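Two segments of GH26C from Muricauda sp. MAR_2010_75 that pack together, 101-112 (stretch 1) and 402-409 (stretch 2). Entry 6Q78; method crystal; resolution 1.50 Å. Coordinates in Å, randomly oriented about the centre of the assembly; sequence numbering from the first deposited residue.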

# COMPACT_ATOMS: atom_id res chain seq x y z
N ASP A 101 12.54 12.92 -2.09
CA ASP A 101 12.17 14.16 -1.43
C ASP A 101 12.23 14.03 0.09
O ASP A 101 12.63 14.97 0.77
CB ASP A 101 10.78 14.64 -1.86
CG ASP A 101 10.76 15.20 -3.27
OD1 ASP A 101 11.84 15.44 -3.85
OD2 ASP A 101 9.65 15.44 -3.80
N ILE A 102 11.84 12.87 0.64
CA ILE A 102 11.91 12.74 2.09
C ILE A 102 13.35 12.85 2.58
O ILE A 102 13.59 13.42 3.65
CB ILE A 102 11.17 11.47 2.57
CG1 ILE A 102 9.67 11.77 2.56
CG2 ILE A 102 11.58 11.03 3.98
CD1 ILE A 102 8.80 10.53 2.83
N LYS A 103 14.31 12.35 1.81
CA LYS A 103 15.72 12.52 2.20
C LYS A 103 16.20 13.96 1.98
O LYS A 103 16.97 14.48 2.79
CB LYS A 103 16.61 11.54 1.43
CG LYS A 103 18.10 11.65 1.79
CD LYS A 103 18.86 10.51 1.15
CE LYS A 103 20.33 10.82 1.10
NZ LYS A 103 20.91 10.82 2.44
N LYS A 104 15.75 14.63 0.91
CA LYS A 104 16.07 16.06 0.78
C LYS A 104 15.62 16.82 2.01
O LYS A 104 16.28 17.77 2.45
CB LYS A 104 15.38 16.68 -0.44
CG LYS A 104 15.74 16.12 -1.84
CD LYS A 104 15.05 16.97 -2.91
CE LYS A 104 15.34 16.53 -4.32
NZ LYS A 104 14.53 15.32 -4.71
N MET A 105 14.45 16.47 2.54
CA MET A 105 13.81 17.18 3.63
C MET A 105 14.43 16.83 4.98
O MET A 105 14.79 17.73 5.76
CB MET A 105 12.32 16.80 3.63
CG MET A 105 11.44 17.56 4.65
SD MET A 105 11.38 19.36 4.35
CE MET A 105 12.33 19.99 5.77
N THR A 106 14.56 15.52 5.27
CA THR A 106 14.89 15.03 6.61
C THR A 106 16.32 14.53 6.76
O THR A 106 16.77 14.36 7.90
CB THR A 106 13.98 13.86 7.03
OG1 THR A 106 14.37 12.65 6.32
CG2 THR A 106 12.52 14.16 6.78
N GLY A 107 17.01 14.28 5.66
CA GLY A 107 18.31 13.62 5.69
C GLY A 107 18.25 12.11 5.65
O GLY A 107 19.30 11.47 5.41
N SER A 108 17.06 11.52 5.86
CA SER A 108 16.87 10.08 5.78
C SER A 108 15.93 9.74 4.63
O SER A 108 14.99 10.47 4.37
CB SER A 108 16.25 9.57 7.08
OG SER A 108 16.00 8.16 6.97
N ASP A 109 16.19 8.62 3.96
CA ASP A 109 15.19 8.05 3.06
C ASP A 109 13.94 7.63 3.85
O ASP A 109 13.98 7.49 5.07
CB ASP A 109 15.75 6.82 2.35
CG ASP A 109 16.51 7.14 1.09
OD1 ASP A 109 16.11 8.08 0.37
OD2 ASP A 109 17.51 6.44 0.78
N PRO A 110 12.81 7.48 3.18
CA PRO A 110 11.63 6.90 3.84
C PRO A 110 11.93 5.47 4.30
O PRO A 110 12.88 4.84 3.83
CB PRO A 110 10.55 6.94 2.73
CG PRO A 110 11.37 6.88 1.45
CD PRO A 110 12.63 7.67 1.73
N GLY A 111 11.08 4.96 5.22
CA GLY A 111 11.26 3.56 5.61
C GLY A 111 10.53 2.56 4.74
O GLY A 111 10.66 1.35 4.92
N LEU A 112 9.73 3.06 3.80
CA LEU A 112 8.88 2.23 2.96
C LEU A 112 8.74 2.89 1.59
O LEU A 112 8.66 4.12 1.49
CB LEU A 112 7.51 2.02 3.64
CG LEU A 112 6.38 1.34 2.88
CD1 LEU A 112 5.48 0.67 3.91
CD2 LEU A 112 5.61 2.32 2.09
N VAL A 402 7.86 7.57 14.94
CA VAL A 402 8.06 7.56 13.48
C VAL A 402 9.37 6.85 13.13
O VAL A 402 10.44 7.19 13.66
CB VAL A 402 8.04 8.99 12.90
CG1 VAL A 402 8.58 9.00 11.48
CG2 VAL A 402 6.65 9.59 12.96
N ILE A 403 9.29 5.91 12.20
CA ILE A 403 10.46 5.16 11.70
C ILE A 403 10.68 5.51 10.23
O ILE A 403 9.83 5.19 9.39
CB ILE A 403 10.27 3.65 11.89
CG1 ILE A 403 10.07 3.34 13.38
CG2 ILE A 403 11.41 2.81 11.31
CD1 ILE A 403 9.73 1.89 13.63
N LEU A 404 11.83 6.13 9.91
CA LEU A 404 12.31 6.33 8.54
C LEU A 404 13.45 5.33 8.28
O LEU A 404 13.78 4.52 9.14
CB LEU A 404 12.77 7.77 8.35
CG LEU A 404 11.69 8.84 8.54
CD1 LEU A 404 12.26 10.26 8.38
CD2 LEU A 404 10.53 8.64 7.57
N ALA A 405 14.10 5.43 7.11
CA ALA A 405 15.15 4.47 6.79
C ALA A 405 16.24 4.42 7.85
O ALA A 405 16.69 3.34 8.23
CB ALA A 405 15.78 4.77 5.42
N ASP A 406 16.65 5.57 8.38
CA ASP A 406 17.79 5.57 9.28
C ASP A 406 17.51 4.78 10.54
O ASP A 406 18.43 4.13 11.07
CB ASP A 406 18.29 6.99 9.55
CG ASP A 406 19.10 7.56 8.38
OD1 ASP A 406 19.40 6.82 7.42
OD2 ASP A 406 19.41 8.78 8.39
N ASP A 407 16.25 4.74 11.00
CA ASP A 407 15.97 3.99 12.22
C ASP A 407 15.20 2.69 11.99
O ASP A 407 14.64 2.12 12.93
CB ASP A 407 15.39 4.86 13.34
CG ASP A 407 14.19 5.66 12.92
OD1 ASP A 407 14.12 6.06 11.74
OD2 ASP A 407 13.37 5.96 13.81
N LEU A 408 15.24 2.16 10.77
CA LEU A 408 14.55 0.90 10.53
C LEU A 408 15.20 -0.22 11.33
O LEU A 408 16.43 -0.35 11.35
CB LEU A 408 14.67 0.52 9.06
CG LEU A 408 13.68 1.14 8.08
CD1 LEU A 408 14.23 0.96 6.66
CD2 LEU A 408 12.26 0.53 8.23
N PRO A 409 14.40 -1.09 11.96
CA PRO A 409 14.91 -2.39 12.42
C PRO A 409 15.36 -3.22 11.23
O PRO A 409 15.09 -2.89 10.07
CB PRO A 409 13.67 -3.06 13.03
CG PRO A 409 12.65 -1.99 13.19
CD PRO A 409 12.94 -0.98 12.13
O HOH W 1 21.48 9.93 7.16
O HOH W 2 18.68 7.25 4.68

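Stretch 1 begins as a helix, 101-106. The helix ends at T106. G107 is the first residue to leave helical phi/psi, with a positive phi of 88°. A side chain at these backbone angles would be jammed against the carbonyl O of T106, so the turn calls for glycine. After G107 the chain is extended through S108, D109 and P110, and it bends at G111. Stretch 2 leaves a short strand, 402-403, and turns at L404. Inside this turn L408 N donates to A405 O at 3.2 Å, and D407 N makes a weak bond to L404 O at 3.1 Å.

The two backbones come closest in register at G111 and A405, where the CA atoms are 4.2 Å apart. One backbone hydrogen bond joins them: A405 N donates to D109 O at 2.9 Å, with a nearly straight angle of 162°. G111 packs close to the turn. An ideal CB on it would lie 3.1 Å from I403 O and 3.4 Å from L408 CD2, both tight. The lack of a side chain lets the chains approach here.

S108 is the polar centre of the contact. Its side chain points toward stretch 2 in the t rotamer. S108 OG accepts from D406 N at 3.0 Å and donates to D109 O at 2.9 Å. D109 O therefore receives both this hydroxyl and A405 N, and two successive amides of the turn, A405 and D406, are held by stretch 1. S108 OG is also 3.3 Å from A405 N, but the angle is too poor for a hydrogen bond.

T106 secures the end of the helix. T106 OG1 donates to I102 O at 2.9 Å and accepts from S108 N at 3.0 Å. The same OG1 lies 3.8 Å from L404 CD1.

L404 has the largest area covered by the other stretch, 82 Å². L404 CD2 meets I102 CG2 at 4.4 Å, an apolar contact at the outer limit of touching. L404 CB also sits 3.5 Å from S108 OG. On stretch 2 itself, D407 OD1 accepts from L404 N at 2.9 Å and so steadies the turn.

A405 points its methyl toward stretch 1, with A405 CB 3.3 Å from P110 O. L408 CD2 lies 3.8 Å from G111 O.

D406 reaches stretch 1 through water as well. Water 1 donates to D406 OD2 at 2.7 Å and to G107 O at 3.2 Å. Water 2 donates to D406 OD1 at 2.9 Å and accepts from D109 N at 2.9 Å. Both carboxylate oxygens are thus tied to the backbone after the helix.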